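Local structure of Ketoacyl_synth_N domain-containing protein (Photorhabdus luminescens subsp. laumondii, 6SMO) at residues C103-E111 with H188-L198; V6-H14 with I320-F328. The protein belongs to the beta-ketoacyl synthase family, probably takes part in acyl-chain elongation beside a partner ketosynthase chain, and lines a pocket holding a pentaoxo-dodecanal chain. One frame throughout, in Å; residues are numbered along the deposited sequence.

Interaction 1 of 2, residues C103-E111 with H188-L198; sequences CFGGWQHIE and HLSSPLVKNLL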
ATOM      1  N   CYS C 103      -9.418   2.562  -1.285  1.00 35.16           N
ATOM      2  CA  CYS C 103      -9.162   3.732  -2.168  1.00 35.58           C
ATOM      3  C   CYS C 103      -9.046   5.027  -1.349  1.00 36.38           C
ATOM      4  O   CYS C 103      -8.059   5.760  -1.556  1.00 37.01           O
ATOM      5  CB  CYS C 103     -10.267   3.867  -3.210  1.00 35.94           C
ATOM      6  SG  CYS C 103     -10.455   2.395  -4.251  1.00 36.34           S
ATOM      7  N   PHE C 104     -10.008   5.295  -0.458  1.00 36.62           N
ATOM      8  CA  PHE C 104     -10.200   6.610   0.216  1.00 37.08           C
ATOM      9  C   PHE C 104      -9.427   6.691   1.541  1.00 37.23           C
ATOM     10  O   PHE C 104      -9.305   7.814   2.074  1.00 37.52           O
ATOM     11  CB  PHE C 104     -11.689   6.890   0.435  1.00 37.28           C
ATOM     12  CG  PHE C 104     -12.402   7.418  -0.784  1.00 37.59           C
ATOM     13  CD1 PHE C 104     -12.303   8.755  -1.137  1.00 37.75           C
ATOM     14  CD2 PHE C 104     -13.160   6.577  -1.584  1.00 37.78           C
ATOM     15  CE1 PHE C 104     -12.953   9.241  -2.261  1.00 38.16           C
ATOM     16  CE2 PHE C 104     -13.809   7.066  -2.709  1.00 38.15           C
ATOM     17  CZ  PHE C 104     -13.704   8.396  -3.045  1.00 38.30           C
ATOM     18  N   GLY C 105      -8.927   5.565   2.057  1.00 37.13           N
ATOM     19  CA  GLY C 105      -8.137   5.522   3.304  1.00 37.16           C
ATOM     20  C   GLY C 105      -9.021   5.646   4.535  1.00 37.59           C
ATOM     21  O   GLY C 105     -10.142   5.099   4.513  1.00 38.42           O
ATOM     22  N   GLY C 106      -8.537   6.343   5.569  1.00 37.37           N
ATOM     23  CA  GLY C 106      -9.231   6.514   6.861  1.00 37.47           C
ATOM     24  C   GLY C 106      -9.175   7.949   7.357  1.00 37.50           C
ATOM     25  O   GLY C 106      -8.356   8.234   8.252  1.00 36.76           O
ATOM     26  N   TRP C 107     -10.035   8.815   6.813  1.00 37.94           N
ATOM     27  CA  TRP C 107     -10.075  10.273   7.113  1.00 38.68           C
ATOM     28  C   TRP C 107     -10.786  10.538   8.446  1.00 40.14           C
ATOM     29  O   TRP C 107     -10.452  11.554   9.086  1.00 40.28           O
ATOM     30  CB  TRP C 107     -10.729  11.048   5.961  1.00 38.80           C
ATOM     31  CG  TRP C 107      -9.759  11.440   4.891  1.00 38.41           C
ATOM     32  CD1 TRP C 107      -9.603  10.865   3.663  1.00 38.14           C
ATOM     33  CD2 TRP C 107      -8.781  12.491   4.970  1.00 38.51           C
ATOM     34  NE1 TRP C 107      -8.605  11.495   2.967  1.00 38.23           N
ATOM     35  CE2 TRP C 107      -8.082  12.495   3.744  1.00 38.41           C
ATOM     36  CE3 TRP C 107      -8.435  13.431   5.948  1.00 38.95           C
ATOM     37  CZ2 TRP C 107      -7.056  13.402   3.478  1.00 38.88           C
ATOM     38  CZ3 TRP C 107      -7.422  14.326   5.684  1.00 39.34           C
ATOM     39  CH2 TRP C 107      -6.743  14.311   4.464  1.00 39.26           C
ATOM     40  N   GLN C 108     -11.718   9.667   8.847  1.00 41.39           N
ATOM     41  CA  GLN C 108     -12.556   9.828  10.068  1.00 42.91           C
ATOM     42  C   GLN C 108     -11.661   9.994  11.305  1.00 43.27           C
ATOM     43  O   GLN C 108     -12.045  10.772  12.201  1.00 44.64           O
ATOM     44  CB  GLN C 108     -13.502   8.635  10.237  1.00 43.64           C
ATOM     45  CG  GLN C 108     -14.373   8.703  11.486  1.00 44.48           C
ATOM     46  CD  GLN C 108     -15.211   9.957  11.544  1.00 45.02           C
ATOM     47  OE1 GLN C 108     -16.028  10.222  10.666  1.00 45.85           O
ATOM     48  NE2 GLN C 108     -15.015  10.742  12.592  1.00 45.27           N
ATOM     49  N   HIS C 109     -10.518   9.298  11.349  1.00 43.07           N
ATOM     50  CA  HIS C 109      -9.617   9.218  12.531  1.00 42.94           C
ATOM     51  C   HIS C 109      -8.680  10.432  12.605  1.00 43.72           C
ATOM     52  O   HIS C 109      -8.192  10.709  13.719  1.00 45.05           O
ATOM     53  CB  HIS C 109      -8.820   7.904  12.515  1.00 42.26           C
ATOM     54  CG  HIS C 109      -8.357   7.464  13.864  1.00 41.10           C
ATOM     55  ND1 HIS C 109      -7.136   7.841  14.389  1.00 40.61           N
ATOM     56  CD2 HIS C 109      -8.943   6.679  14.794  1.00 40.27           C
ATOM     57  CE1 HIS C 109      -6.993   7.309  15.586  1.00 40.01           C
ATOM     58  NE2 HIS C 109      -8.088   6.592  15.856  1.00 39.83           N
ATOM     59  N   ILE C 110      -8.427  11.122  11.484  1.00 43.76           N
ATOM     60  CA  ILE C 110      -7.335  12.140  11.369  1.00 44.06           C
ATOM     61  C   ILE C 110      -7.874  13.527  10.984  1.00 44.81           C
ATOM     62  O   ILE C 110      -7.101  14.491  11.128  1.00 44.84           O
ATOM     63  CB  ILE C 110      -6.248  11.662  10.382  1.00 42.84           C
ATOM     64  CG1 ILE C 110      -6.705  11.743   8.922  1.00 41.99           C
ATOM     65  CG2 ILE C 110      -5.770  10.263  10.747  1.00 42.90           C
ATOM     66  CD1 ILE C 110      -5.568  11.733   7.924  1.00 41.49           C
ATOM     67  N   GLU C 111      -9.122  13.641  10.510  1.00 46.04           N
ATOM     68  CA  GLU C 111      -9.688  14.904   9.952  1.00 47.23           C
ATOM     69  C   GLU C 111      -9.425  16.076  10.906  1.00 47.88           C
ATOM     70  O   GLU C 111      -8.782  17.052  10.469  1.00 48.62           O
ATOM     71  CB  GLU C 111     -11.191  14.781   9.683  1.00 47.94           C
ATOM     72  CG  GLU C 111     -11.533  14.639   8.212  1.00 48.21           C
ATOM     73  CD  GLU C 111     -12.971  14.989   7.865  1.00 49.00           C
ATOM     74  OE1 GLU C 111     -13.636  14.163   7.208  1.00 49.60           O
ATOM     75  OE2 GLU C 111     -13.416  16.091   8.244  1.00 48.84           O
ATOM     76  N   HIS C 188     -14.801   3.349   4.336  1.00 40.73           N
ATOM     77  CA  HIS C 188     -15.542   4.262   5.247  1.00 42.27           C
ATOM     78  C   HIS C 188     -15.690   5.625   4.559  1.00 43.53           C
ATOM     79  O   HIS C 188     -14.655   6.293   4.353  1.00 43.92           O
ATOM     80  CB  HIS C 188     -14.829   4.373   6.601  1.00 42.89           C
ATOM     81  CG  HIS C 188     -15.529   5.265   7.571  1.00 43.98           C
ATOM     82  ND1 HIS C 188     -16.613   4.842   8.314  1.00 44.71           N
ATOM     83  CD2 HIS C 188     -15.310   6.552   7.917  1.00 44.61           C
ATOM     84  CE1 HIS C 188     -17.030   5.830   9.080  1.00 45.05           C
ATOM     85  NE2 HIS C 188     -16.247   6.890   8.856  1.00 44.99           N
ATOM     86  N   LEU C 189     -16.925   6.013   4.219  1.00 44.95           N
ATOM     87  CA  LEU C 189     -17.237   7.213   3.393  1.00 45.85           C
ATOM     88  C   LEU C 189     -18.035   8.241   4.208  1.00 47.56           C
ATOM     89  O   LEU C 189     -18.469   9.244   3.606  1.00 48.38           O
ATOM     90  CB  LEU C 189     -18.035   6.769   2.162  1.00 45.52           C
ATOM     91  CG  LEU C 189     -17.435   5.625   1.344  1.00 44.85           C
ATOM     92  CD1 LEU C 189     -18.395   5.185   0.251  1.00 44.83           C
ATOM     93  CD2 LEU C 189     -16.093   6.019   0.745  1.00 44.60           C
ATOM     94  N   SER C 190     -18.213   8.019   5.516  1.00 48.97           N
ATOM     95  CA  SER C 190     -19.109   8.820   6.395  1.00 50.49           C
ATOM     96  C   SER C 190     -18.367  10.012   7.016  1.00 51.19           C
ATOM     97  O   SER C 190     -19.040  10.832   7.673  1.00 52.24           O
ATOM     98  CB  SER C 190     -19.736   7.956   7.460  1.00 50.74           C
ATOM     99  OG  SER C 190     -20.632   7.018   6.883  1.00 50.97           O
ATOM    100  N   SER C 191     -17.046  10.115   6.823  1.00 51.49           N
ATOM    101  CA  SER C 191     -16.205  11.227   7.346  1.00 51.38           C
ATOM    102  C   SER C 191     -16.504  12.503   6.562  1.00 51.73           C
ATOM    103  O   SER C 191     -16.560  12.473   5.334  1.00 50.53           O
ATOM    104  CB  SER C 191     -14.737  10.878   7.315  1.00 51.31           C
ATOM    105  OG  SER C 191     -14.271  10.719   5.985  1.00 51.14           O
ATOM    106  N   PRO C 192     -16.706  13.656   7.246  1.00 52.32           N
ATOM    107  CA  PRO C 192     -17.158  14.892   6.597  1.00 52.59           C
ATOM    108  C   PRO C 192     -16.485  15.277   5.267  1.00 51.94           C
ATOM    109  O   PRO C 192     -17.182  15.793   4.410  1.00 52.64           O
ATOM    110  CB  PRO C 192     -16.831  15.959   7.653  1.00 53.07           C
ATOM    111  CG  PRO C 192     -17.010  15.239   8.969  1.00 53.08           C
ATOM    112  CD  PRO C 192     -16.540  13.824   8.700  1.00 52.77           C
ATOM    113  N   LEU C 193     -15.176  15.037   5.123  1.00 51.07           N
ATOM    114  CA  LEU C 193     -14.384  15.458   3.933  1.00 50.73           C
ATOM    115  C   LEU C 193     -14.849  14.674   2.700  1.00 50.85           C
ATOM    116  O   LEU C 193     -15.211  15.322   1.697  1.00 50.67           O
ATOM    117  CB  LEU C 193     -12.888  15.244   4.193  1.00 50.14           C
ATOM    118  CG  LEU C 193     -11.960  15.537   3.010  1.00 49.93           C
ATOM    119  CD1 LEU C 193     -12.189  16.937   2.455  1.00 49.83           C
ATOM    120  CD2 LEU C 193     -10.503  15.357   3.405  1.00 49.68           C
ATOM    121  N   VAL C 194     -14.835  13.339   2.773  1.00 50.75           N
ATOM    122  CA  VAL C 194     -15.203  12.435   1.640  1.00 51.45           C
ATOM    123  C   VAL C 194     -16.731  12.395   1.490  1.00 51.70           C
ATOM    124  O   VAL C 194     -17.193  12.146   0.361  1.00 52.13           O
ATOM    125  CB  VAL C 194     -14.611  11.019   1.798  1.00 51.41           C
ATOM    126  CG1 VAL C 194     -13.094  11.050   1.898  1.00 51.48           C
ATOM    127  CG2 VAL C 194     -15.210  10.261   2.974  1.00 51.84           C
ATOM    128  N   LYS C 195     -17.483  12.625   2.574  1.00 52.30           N
ATOM    129  CA  LYS C 195     -18.973  12.628   2.560  1.00 52.90           C
ATOM    130  C   LYS C 195     -19.465  13.778   1.672  1.00 52.64           C
ATOM    131  O   LYS C 195     -20.263  13.509   0.752  1.00 52.78           O
ATOM    132  CB  LYS C 195     -19.547  12.750   3.976  1.00 53.99           C
ATOM    133  CG  LYS C 195     -21.039  12.453   4.085  1.00 54.99           C
ATOM    134  CD  LYS C 195     -21.551  12.362   5.509  1.00 55.86           C
ATOM    135  CE  LYS C 195     -21.938  13.705   6.093  1.00 56.94           C
ATOM    136  NZ  LYS C 195     -23.275  14.142   5.628  1.00 57.77           N
ATOM    137  N   ASN C 196     -18.994  15.001   1.935  1.00 52.42           N
ATOM    138  CA  ASN C 196     -19.361  16.231   1.179  1.00 52.54           C
ATOM    139  C   ASN C 196     -18.837  16.133  -0.260  1.00 52.30           C
ATOM    140  O   ASN C 196     -19.492  16.699  -1.158  1.00 52.16           O
ATOM    141  CB  ASN C 196     -18.843  17.499   1.866  1.00 52.45           C
ATOM    142  CG  ASN C 196     -19.623  17.858   3.113  1.00 52.40           C
ATOM    143  OD1 ASN C 196     -20.825  18.104   3.049  1.00 52.98           O
ATOM    144  ND2 ASN C 196     -18.946  17.904   4.248  1.00 51.05           N
ATOM    145  N   LEU C 197     -17.705  15.449  -0.466  1.00 52.02           N
ATOM    146  CA  LEU C 197     -17.062  15.269  -1.796  1.00 52.36           C
ATOM    147  C   LEU C 197     -17.963  14.407  -2.690  1.00 52.62           C
ATOM    148  O   LEU C 197     -18.273  14.852  -3.812  1.00 52.74           O
ATOM    149  CB  LEU C 197     -15.685  14.619  -1.613  1.00 52.20           C
ATOM    150  CG  LEU C 197     -14.819  14.549  -2.871  1.00 52.37           C
ATOM    151  CD1 LEU C 197     -14.187  15.901  -3.170  1.00 52.70           C
ATOM    152  CD2 LEU C 197     -13.745  13.481  -2.736  1.00 52.37           C
ATOM    153  N   LEU C 198     -18.363  13.225  -2.206  1.00 53.29           N
ATOM    154  CA  LEU C 198     -19.152  12.222  -2.974  1.00 54.86           C
ATOM    155  C   LEU C 198     -20.576  12.736  -3.224  1.00 56.62           C
ATOM    156  O   LEU C 198     -21.145  12.387  -4.276  1.00 55.98           O
ATOM    157  CB  LEU C 198     -19.182  10.893  -2.208  1.00 54.75           C
ATOM    158  CG  LEU C 198     -17.849  10.155  -2.083  1.00 54.19           C
ATOM    159  CD1 LEU C 198     -18.033   8.839  -1.342  1.00 54.27           C
ATOM    160  CD2 LEU C 198     -17.217   9.911  -3.445  1.00 53.93           C
TER
HETATM  161  O   HOH W   1     -12.171   4.135   3.288  1.00 33.32           O
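Trp107 and Leu193 meet face to methyl where a loop of this thiolase-fold ketoacyl synthase domain passes the start of helix 192-204. Leu193 CD2 stands over the six-membered ring, 3.6 Å from its centroid and 8° off the normal, a CH-pi contact. CG of Leu193 lies anti to the backbone N (chi1 176°), which sends the branch across to the indole. Ile110 CD1 covers the opposite face, displaced from the ring centre, so the ring is held between two aliphatic side chains. Trp133, a residue of the ligand pocket, adds an edge-to-face contact, and Met137 of the partner chain also packs on the indole. Phe104 reaches toward Leu189 of the preceding loop and Val194 and Leu198 of the helix. Its side chain crosses Leu189 at about a right angle, CD2 meeting CD2, and runs opposite to Val194, Phe104 CD1 lying 3.9 Å from Val194 CG1; its CZ meets Leu198 CD2.

One polar bond lies at the helix start. The extended Glu111 side chain brings OE1 to Leu193 N, 2.7 Å away; this N-H donates at 162° from above the carboxylate plane, placing negative charge where the helix dipole should favour it. On the loop before it, His188 NE2 meets Gln108 CB at 3.5 Å, amide and imidazole nearly perpendicular. Beside that loop a water accepts from His188 N at 2.9 Å and bonds Gly105 O at 2.6 Å.

Interaction 2 of 2, residues V6-H14 with I320-F328; sequences VVTGVGAIH and IDSVLASSF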
ATOM      1  N   VAL C   6      -9.931 -22.326  -4.321  1.00 40.22           N
ATOM      2  CA  VAL C   6     -11.360 -22.522  -3.930  1.00 40.21           C
ATOM      3  C   VAL C   6     -11.711 -21.570  -2.781  1.00 39.70           C
ATOM      4  O   VAL C   6     -10.823 -21.281  -1.953  1.00 39.58           O
ATOM      5  CB  VAL C   6     -11.648 -23.990  -3.553  1.00 40.48           C
ATOM      6  CG1 VAL C   6     -11.652 -24.894  -4.775  1.00 40.74           C
ATOM      7  CG2 VAL C   6     -10.685 -24.518  -2.499  1.00 40.70           C
ATOM      8  N   VAL C   7     -12.966 -21.111  -2.744  1.00 39.49           N
ATOM      9  CA  VAL C   7     -13.541 -20.250  -1.666  1.00 39.58           C
ATOM     10  C   VAL C   7     -14.138 -21.176  -0.599  1.00 39.85           C
ATOM     11  O   VAL C   7     -15.017 -21.985  -0.956  1.00 40.58           O
ATOM     12  CB  VAL C   7     -14.603 -19.280  -2.223  1.00 39.63           C
ATOM     13  CG1 VAL C   7     -15.106 -18.315  -1.159  1.00 39.58           C
ATOM     14  CG2 VAL C   7     -14.099 -18.514  -3.438  1.00 39.37           C
ATOM     15  N   THR C   8     -13.673 -21.066   0.651  1.00 39.51           N
ATOM     16  CA  THR C   8     -14.086 -21.927   1.795  1.00 39.91           C
ATOM     17  C   THR C   8     -14.929 -21.135   2.805  1.00 40.02           C
ATOM     18  O   THR C   8     -15.745 -21.774   3.499  1.00 41.03           O
ATOM     19  CB  THR C   8     -12.866 -22.571   2.466  1.00 39.69           C
ATOM     20  OG1 THR C   8     -11.886 -21.557   2.699  1.00 38.60           O
ATOM     21  CG2 THR C   8     -12.269 -23.684   1.633  1.00 40.04           C
ATOM     22  N   GLY C   9     -14.745 -19.814   2.892  1.00 39.54           N
ATOM     23  CA  GLY C   9     -15.492 -18.938   3.816  1.00 39.60           C
ATOM     24  C   GLY C   9     -15.659 -17.534   3.259  1.00 39.53           C
ATOM     25  O   GLY C   9     -14.766 -17.083   2.516  1.00 39.05           O
ATOM     26  N   VAL C  10     -16.768 -16.872   3.606  1.00 39.87           N
ATOM     27  CA  VAL C  10     -17.098 -15.480   3.176  1.00 40.15           C
ATOM     28  C   VAL C  10     -17.712 -14.722   4.358  1.00 40.33           C
ATOM     29  O   VAL C  10     -18.470 -15.338   5.133  1.00 40.73           O
ATOM     30  CB  VAL C  10     -18.036 -15.463   1.953  1.00 40.47           C
ATOM     31  CG1 VAL C  10     -17.331 -15.947   0.695  1.00 40.41           C
ATOM     32  CG2 VAL C  10     -19.313 -16.257   2.190  1.00 41.12           C
ATOM     33  N   GLY C  11     -17.379 -13.434   4.479  1.00 40.36           N
ATOM     34  CA  GLY C  11     -17.938 -12.502   5.474  1.00 40.84           C
ATOM     35  C   GLY C  11     -18.040 -11.101   4.899  1.00 41.06           C
ATOM     36  O   GLY C  11     -17.116 -10.698   4.166  1.00 40.66           O
ATOM     37  N   ALA C  12     -19.161 -10.417   5.135  1.00 41.87           N
ATOM     38  CA  ALA C  12     -19.394  -9.037   4.656  1.00 42.29           C
ATOM     39  C   ALA C  12     -20.335  -8.314   5.616  1.00 43.08           C
ATOM     40  O   ALA C  12     -21.077  -8.987   6.288  1.00 43.57           O
ATOM     41  CB  ALA C  12     -20.026  -9.099   3.303  1.00 42.00           C
ATOM     42  N   ILE C  13     -20.274  -6.988   5.675  1.00 44.18           N
ATOM     43  CA  ILE C  13     -21.226  -6.174   6.488  1.00 45.14           C
ATOM     44  C   ILE C  13     -21.713  -5.040   5.588  1.00 45.18           C
ATOM     45  O   ILE C  13     -20.930  -4.539   4.828  1.00 44.55           O
ATOM     46  CB  ILE C  13     -20.606  -5.668   7.799  1.00 45.80           C
ATOM     47  CG1 ILE C  13     -19.370  -4.803   7.564  1.00 46.02           C
ATOM     48  CG2 ILE C  13     -20.292  -6.816   8.726  1.00 46.08           C
ATOM     49  CD1 ILE C  13     -18.907  -4.094   8.797  1.00 46.38           C
ATOM     50  N   HIS C  14     -22.980  -4.663   5.674  1.00 45.72           N
ATOM     51  CA  HIS C  14     -23.508  -3.631   4.748  1.00 46.29           C
ATOM     52  C   HIS C  14     -24.724  -2.958   5.380  1.00 47.51           C
ATOM     53  O   HIS C  14     -25.237  -3.498   6.335  1.00 48.54           O
ATOM     54  CB  HIS C  14     -23.844  -4.347   3.442  1.00 46.12           C
ATOM     55  CG  HIS C  14     -24.226  -3.487   2.293  1.00 46.54           C
ATOM     56  ND1 HIS C  14     -25.493  -3.449   1.805  1.00 46.73           N
ATOM     57  CD2 HIS C  14     -23.514  -2.672   1.509  1.00 46.94           C
ATOM     58  CE1 HIS C  14     -25.555  -2.632   0.794  1.00 46.88           C
ATOM     59  NE2 HIS C  14     -24.363  -2.157   0.591  1.00 46.95           N
ATOM     60  N   ILE C 320     -18.062  -7.696  -2.793  1.00 40.32           N
ATOM     61  CA  ILE C 320     -19.332  -8.096  -2.118  1.00 40.60           C
ATOM     62  C   ILE C 320     -20.153  -8.946  -3.089  1.00 40.49           C
ATOM     63  O   ILE C 320     -20.844  -9.851  -2.629  1.00 41.13           O
ATOM     64  CB  ILE C 320     -20.102  -6.876  -1.576  1.00 40.80           C
ATOM     65  CG1 ILE C 320     -21.309  -7.297  -0.737  1.00 41.34           C
ATOM     66  CG2 ILE C 320     -20.495  -5.924  -2.690  1.00 40.74           C
ATOM     67  CD1 ILE C 320     -21.706  -6.292   0.306  1.00 41.59           C
ATOM     68  N   ASP C 321     -20.048  -8.654  -4.385  1.00 40.44           N
ATOM     69  CA  ASP C 321     -20.702  -9.435  -5.472  1.00 40.55           C
ATOM     70  C   ASP C 321     -20.140 -10.863  -5.470  1.00 39.65           C
ATOM     71  O   ASP C 321     -20.945 -11.810  -5.581  1.00 39.25           O
ATOM     72  CB  ASP C 321     -20.514  -8.764  -6.836  1.00 41.11           C
ATOM     73  CG  ASP C 321     -21.152  -7.388  -6.946  1.00 41.66           C
ATOM     74  OD1 ASP C 321     -21.022  -6.601  -5.988  1.00 42.22           O
ATOM     75  OD2 ASP C 321     -21.774  -7.114  -7.993  1.00 42.15           O
ATOM     76  N   SER C 322     -18.815 -11.002  -5.344  1.00 38.85           N
ATOM     77  CA  SER C 322     -18.082 -12.298  -5.287  1.00 38.56           C
ATOM     78  C   SER C 322     -18.443 -13.059  -4.004  1.00 39.01           C
ATOM     79  O   SER C 322     -18.462 -14.305  -4.049  1.00 38.64           O
ATOM     80  CB  SER C 322     -16.591 -12.090  -5.394  1.00 37.87           C
ATOM     81  OG  SER C 322     -16.248 -11.480  -6.629  1.00 36.76           O
ATOM     82  N   VAL C 323     -18.704 -12.335  -2.908  1.00 39.26           N
ATOM     83  CA  VAL C 323     -19.156 -12.902  -1.601  1.00 39.99           C
ATOM     84  C   VAL C 323     -20.543 -13.529  -1.794  1.00 41.43           C
ATOM     85  O   VAL C 323     -20.729 -14.688  -1.369  1.00 41.51           O
ATOM     86  CB  VAL C 323     -19.148 -11.831  -0.491  1.00 39.63           C
ATOM     87  CG1 VAL C 323     -20.050 -12.195   0.682  1.00 39.58           C
ATOM     88  CG2 VAL C 323     -17.734 -11.547  -0.008  1.00 39.37           C
ATOM     89  N   LEU C 324     -21.469 -12.789  -2.415  1.00 42.80           N
ATOM     90  CA  LEU C 324     -22.850 -13.249  -2.739  1.00 43.84           C
ATOM     91  C   LEU C 324     -22.790 -14.421  -3.728  1.00 44.34           C
ATOM     92  O   LEU C 324     -23.476 -15.432  -3.479  1.00 44.38           O
ATOM     93  CB  LEU C 324     -23.662 -12.083  -3.314  1.00 44.21           C
ATOM     94  CG  LEU C 324     -24.549 -11.328  -2.323  1.00 44.95           C
ATOM     95  CD1 LEU C 324     -23.779 -10.916  -1.077  1.00 44.93           C
ATOM     96  CD2 LEU C 324     -25.174 -10.109  -2.984  1.00 45.43           C
ATOM     97  N   ALA C 325     -22.002 -14.285  -4.801  1.00 44.61           N
ATOM     98  CA  ALA C 325     -21.859 -15.282  -5.892  1.00 45.28           C
ATOM     99  C   ALA C 325     -21.373 -16.621  -5.324  1.00 45.80           C
ATOM    100  O   ALA C 325     -21.853 -17.669  -5.801  1.00 45.61           O
ATOM    101  CB  ALA C 325     -20.920 -14.761  -6.953  1.00 44.85           C
ATOM    102  N   SER C 326     -20.459 -16.584  -4.348  1.00 46.67           N
ATOM    103  CA  SER C 326     -19.911 -17.770  -3.637  1.00 47.63           C
ATOM    104  C   SER C 326     -21.020 -18.462  -2.832  1.00 49.22           C
ATOM    105  O   SER C 326     -21.043 -19.709  -2.818  1.00 50.01           O
ATOM    106  CB  SER C 326     -18.750 -17.389  -2.754  1.00 46.93           C
ATOM    107  OG  SER C 326     -17.672 -16.879  -3.526  1.00 46.30           O
ATOM    108  N   SER C 327     -21.896 -17.681  -2.191  1.00 50.27           N
ATOM    109  CA  SER C 327     -23.044 -18.169  -1.379  1.00 52.23           C
ATOM    110  C   SER C 327     -24.094 -18.824  -2.287  1.00 54.11           C
ATOM    111  O   SER C 327     -24.645 -19.867  -1.886  1.00 56.09           O
ATOM    112  CB  SER C 327     -23.649 -17.058  -0.556  1.00 52.34           C
ATOM    113  OG  SER C 327     -22.701 -16.533   0.361  1.00 52.83           O
ATOM    114  N   PHE C 328     -24.357 -18.231  -3.459  1.00 54.71           N
ATOM    115  CA  PHE C 328     -25.333 -18.730  -4.466  1.00 56.12           C
ATOM    116  C   PHE C 328     -24.886 -20.099  -4.996  1.00 56.12           C
ATOM    117  O   PHE C 328     -25.737 -21.004  -5.092  1.00 56.38           O
ATOM    118  CB  PHE C 328     -25.510 -17.727  -5.612  1.00 57.11           C
ATOM    119  CG  PHE C 328     -26.530 -16.643  -5.357  1.00 58.78           C
ATOM    120  CD1 PHE C 328     -27.876 -16.953  -5.234  1.00 60.00           C
ATOM    121  CD2 PHE C 328     -26.150 -15.312  -5.257  1.00 59.33           C
ATOM    122  CE1 PHE C 328     -28.817 -15.960  -5.003  1.00 61.16           C
ATOM    123  CE2 PHE C 328     -27.091 -14.319  -5.027  1.00 60.11           C
ATOM    124  CZ  PHE C 328     -28.423 -14.645  -4.901  1.00 60.95           C
TER
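Val10 rests on helix 319-329 through all three of its side-chain carbons: CB faces Val323 CG1 at 4.0 Å, CG1 lies against Ser326 CB, and CG2 meets Ser327 OG. The valine thus straddles one helical turn, a worked case of a beta-branched residue packing a strand onto a helix. Val323 answers with CG1, which its torsion turns anti to the backbone N (chi1 159°), and this methyl also touches Ala12 CB at 4.1 Å. Toward one end, Ile320 CD1 approaches both Ala12 CB and His14 CD2, the latter at 4.2 Å, while His14 NE2 is engaged by Leu310 O. Toward the other, Val7 CG1 packs on Ser326 OG at 3.8 Å. That hydroxyl can sit in apolar surroundings because it donates to Ser322 O, 2.7 Å from OG, within its own helix.

The axes of strand 6-13 and helix 320-328 come within 8.5 Å, their N-to-C directions 132° apart. Beyond the strand, Ile13 packs on helix 68-84; the helix in turn puts Ala325 against Ile352 and Ile354 of strand 351-356. A helix buried between strands of two sheet regions, with another helical layer outside, is consistent with the layered alpha-beta-alpha-beta-alpha thiolase fold.

Both contacts are largely buried, yet they differ in place and chemistry. Interaction 2 lies near the chain centre, untouched by the other protein chains, and joins strand to helix mainly by small aliphatic side chains, with two serines and a histidine ring also taking part. Interaction 1 sits farther out, with its centre 18 Å from that of the chain, where the partner ketosynthase chain and the bound ligand are close; it combines aromatic packing with a carboxylate and a water. The two share no element and do not touch, with about 9 Å between nearest atoms. The sheet relates them: strand 180-187 leads into 188-198 and pairs with 218-229, which in turn pairs with 5-13.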